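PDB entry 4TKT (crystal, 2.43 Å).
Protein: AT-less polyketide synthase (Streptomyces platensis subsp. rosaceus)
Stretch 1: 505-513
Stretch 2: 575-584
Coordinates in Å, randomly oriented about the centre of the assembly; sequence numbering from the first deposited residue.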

# COMPACT_ATOMS: atom_id res chain seq x y z
N GLU A 505 -11.24 -10.15 -12.42
CA GLU A 505 -11.43 -10.05 -13.86
C GLU A 505 -11.54 -11.44 -14.48
O GLU A 505 -10.72 -12.31 -14.19
N ALA A 506 -12.53 -11.64 -15.33
CA ALA A 506 -12.66 -12.89 -16.06
C ALA A 506 -11.63 -12.93 -17.20
O ALA A 506 -11.80 -12.26 -18.21
N MSE A 507 -10.58 -13.72 -17.02
CA MSE A 507 -9.48 -13.74 -17.98
C MSE A 507 -9.52 -15.00 -18.85
O MSE A 507 -10.47 -15.77 -18.80
N THR A 508 -8.47 -15.19 -19.65
CA THR A 508 -8.45 -16.23 -20.68
C THR A 508 -8.48 -17.65 -20.13
O THR A 508 -9.45 -18.38 -20.35
N ALA A 509 -7.42 -18.04 -19.43
CA ALA A 509 -7.36 -19.37 -18.82
C ALA A 509 -8.24 -19.40 -17.57
O ALA A 509 -8.06 -18.59 -16.66
N ARG A 510 -9.18 -20.34 -17.53
CA ARG A 510 -10.18 -20.35 -16.48
C ARG A 510 -10.27 -21.67 -15.72
O ARG A 510 -9.92 -22.73 -16.23
N PHE A 511 -10.76 -21.58 -14.48
CA PHE A 511 -10.94 -22.75 -13.63
C PHE A 511 -12.15 -22.55 -12.72
O PHE A 511 -12.26 -21.54 -12.04
N ALA A 512 -13.06 -23.52 -12.73
CA ALA A 512 -14.24 -23.46 -11.88
C ALA A 512 -14.50 -24.80 -11.21
O ALA A 512 -14.33 -25.85 -11.83
N VAL A 513 -14.91 -24.76 -9.95
CA VAL A 513 -15.20 -25.98 -9.21
C VAL A 513 -16.34 -25.78 -8.22
O VAL A 513 -16.37 -24.79 -7.48
N LEU A 575 -23.58 -23.80 -15.57
CA LEU A 575 -23.08 -22.43 -15.61
C LEU A 575 -21.56 -22.40 -15.47
O LEU A 575 -20.87 -21.70 -16.21
N ALA A 576 -21.05 -23.18 -14.52
CA ALA A 576 -19.61 -23.22 -14.25
C ALA A 576 -18.83 -23.74 -15.45
O ALA A 576 -17.78 -23.21 -15.79
N GLU A 577 -19.34 -24.79 -16.08
CA GLU A 577 -18.66 -25.38 -17.21
C GLU A 577 -18.69 -24.43 -18.40
O GLU A 577 -17.69 -24.26 -19.10
N ALA A 578 -19.84 -23.79 -18.61
CA ALA A 578 -20.01 -22.85 -19.70
C ALA A 578 -19.09 -21.65 -19.53
O ALA A 578 -18.48 -21.18 -20.48
N TRP A 579 -19.00 -21.16 -18.29
CA TRP A 579 -18.14 -20.03 -17.98
C TRP A 579 -16.68 -20.37 -18.26
O TRP A 579 -15.96 -19.58 -18.86
N THR A 580 -16.26 -21.55 -17.82
CA THR A 580 -14.90 -22.03 -18.06
C THR A 580 -14.60 -22.09 -19.55
O THR A 580 -13.47 -21.84 -19.98
N SER A 581 -15.62 -22.39 -20.35
CA SER A 581 -15.47 -22.47 -21.79
C SER A 581 -15.35 -21.09 -22.44
O SER A 581 -15.03 -20.99 -23.62
N GLY A 582 -15.61 -20.05 -21.66
CA GLY A 582 -15.41 -18.69 -22.14
C GLY A 582 -16.64 -17.80 -22.08
O GLY A 582 -16.55 -16.61 -22.38
N LEU A 583 -17.78 -18.37 -21.71
CA LEU A 583 -19.02 -17.62 -21.62
C LEU A 583 -18.94 -16.52 -20.57
O LEU A 583 -18.55 -16.77 -19.43
N ALA A 584 -19.29 -15.30 -20.96
CA ALA A 584 -19.34 -14.19 -20.02
C ALA A 584 -20.50 -14.40 -19.05
O ALA A 584 -21.59 -14.77 -19.47

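Strand 509-513 runs almost antiparallel to helix 575-580, with an angle of 171° between their N-to-C directions and a closest axial approach of 7.8 Å. Side chains on the strand alternate: the CA-to-CB bonds of Arg-510 and Ala-512 point toward the helix, while those of Ala-509, Phe-511 and Val-513 point away. The contact buries 411 Å² in all, and Arg-510 contributes the largest single share.

Arg-510 starts from chi1 m (-59°) and is then extended, with chi2 and chi3 both t and chi4 at -175°. This nearly straight chain lies across the indole of Trp-579. Its CD sits 3.7 Å from the centroid of the Trp-579 six-membered ring and only 6° off the ring normal, a CH-pi contact. Further out, CZ of Arg-510 is 4.4 Å from the centroid of the five-membered ring, 22° off the normal, which places the cation over the face. The guanidinium and indole planes meet at 24°, so the groups stack, though not exactly parallel.

Hydrogen bonds fix the end of the arginine. NE of Arg-510 donates to Met-507 O at 2.8 Å with a nearly linear angle of 171°, tying the side chain back to the loop before its own strand. NH1 of Arg-510 donates to Trp-579 O at 2.8 Å (152°), and a weak bond joins the same NH1 to Leu-583 O at 3.3 Å (139°). Both carbonyl acceptors lie near the guanidinium plane, as in-plane N-H groups require, whereas Gly-582 CA lies over one face. Gly-582 has positive phi (123°) in the Schellman motif that follows the helix; a CB there would be jammed against the preceding carbonyl, so the backbone itself calls for glycine.

The CA-to-CB bond of Trp-579 points sideways to the strand, but chi1 t (177°) and chi2 of 88° bring the end of the indole nearer. CZ3 of Trp-579 comes within 3.5 Å of Arg-510 CB, and CE3 within 4.1 Å of Ala-512 CB. At the loop end, Ala-506 CB reaches Trp-579 NE1 at 4.3 Å, an approach oblique to the ring.

Beyond the indole, Ala-512 packs on the helix: Ala-512 CB lies 4.0 Å from Ala-576 CB and 3.4 Å from Thr-580 OG1. With chi1 m (-56°), Thr-580 directs OG1 back along the helix to donate to Ala-576 O at 2.8 Å, satisfying the hydroxyl internally. Its methyl, CG2, approaches Arg-510 O at 3.8 Å.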

# COMPACT_ATOMS: atom_id res chain seq x y z
CB GLU A 505 -10.28 -9.29 -14.51
CG GLU A 505 -9.88 -8.01 -13.80
CD GLU A 505 -10.84 -6.87 -14.06
OE1 GLU A 505 -11.63 -6.97 -15.03
OE2 GLU A 505 -10.80 -5.88 -13.30
CB ALA A 506 -14.06 -13.06 -16.60
CB MSE A 507 -8.14 -13.63 -17.26
CG MSE A 507 -8.06 -12.43 -16.32
SE MSE A 507 -6.28 -12.13 -15.58
CE MSE A 507 -6.71 -10.68 -14.33
CB THR A 508 -7.20 -16.08 -21.57
OG1 THR A 508 -7.15 -14.75 -22.11
CG2 THR A 508 -7.24 -17.07 -22.72
CB ALA A 509 -5.93 -19.74 -18.48
CB ARG A 510 -11.55 -20.00 -17.07
CG ARG A 510 -11.58 -18.65 -17.75
CD ARG A 510 -12.97 -18.29 -18.24
NE ARG A 510 -13.00 -16.92 -18.77
CZ ARG A 510 -14.09 -16.30 -19.18
NH1 ARG A 510 -15.26 -16.92 -19.14
NH2 ARG A 510 -14.02 -15.06 -19.64
CB PHE A 511 -9.69 -23.01 -12.79
CG PHE A 511 -9.83 -24.15 -11.82
CD1 PHE A 511 -9.74 -25.46 -12.25
CD2 PHE A 511 -10.06 -23.90 -10.48
CE1 PHE A 511 -9.88 -26.51 -11.36
CE2 PHE A 511 -10.19 -24.95 -9.58
CZ PHE A 511 -10.10 -26.25 -10.02
CB ALA A 512 -15.45 -23.02 -12.69
CB VAL A 513 -13.95 -26.50 -8.47
CG1 VAL A 513 -13.34 -25.41 -7.61
CG2 VAL A 513 -14.28 -27.74 -7.65
CB LEU A 575 -23.72 -21.60 -14.50
CG LEU A 575 -23.30 -20.13 -14.44
CD1 LEU A 575 -23.59 -19.43 -15.75
CD2 LEU A 575 -24.01 -19.42 -13.29
CB ALA A 576 -19.33 -24.07 -13.02
CB GLU A 577 -19.28 -26.73 -17.58
CG GLU A 577 -18.48 -27.52 -18.60
CD GLU A 577 -18.93 -28.96 -18.71
OE1 GLU A 577 -19.99 -29.30 -18.13
OE2 GLU A 577 -18.24 -29.75 -19.38
CB ALA A 578 -21.46 -22.39 -19.79
CB TRP A 579 -18.31 -19.61 -16.52
CG TRP A 579 -17.39 -18.50 -16.11
CD1 TRP A 579 -17.62 -17.16 -16.23
CD2 TRP A 579 -16.08 -18.64 -15.54
NE1 TRP A 579 -16.54 -16.46 -15.76
CE2 TRP A 579 -15.58 -17.34 -15.33
CE3 TRP A 579 -15.29 -19.74 -15.18
CZ2 TRP A 579 -14.32 -17.11 -14.78
CZ3 TRP A 579 -14.04 -19.50 -14.64
CH2 TRP A 579 -13.57 -18.20 -14.44
CB THR A 580 -14.69 -23.42 -17.43
OG1 THR A 580 -15.01 -23.35 -16.03
CG2 THR A 580 -13.25 -23.88 -17.60
CB SER A 581 -16.64 -23.23 -22.41
OG SER A 581 -16.67 -24.56 -21.95
CB LEU A 583 -20.19 -18.55 -21.31
CG LEU A 583 -21.55 -17.88 -21.09
CD1 LEU A 583 -22.07 -17.25 -22.38
CD2 LEU A 583 -22.57 -18.86 -20.53
CB ALA A 584 -19.48 -12.87 -20.75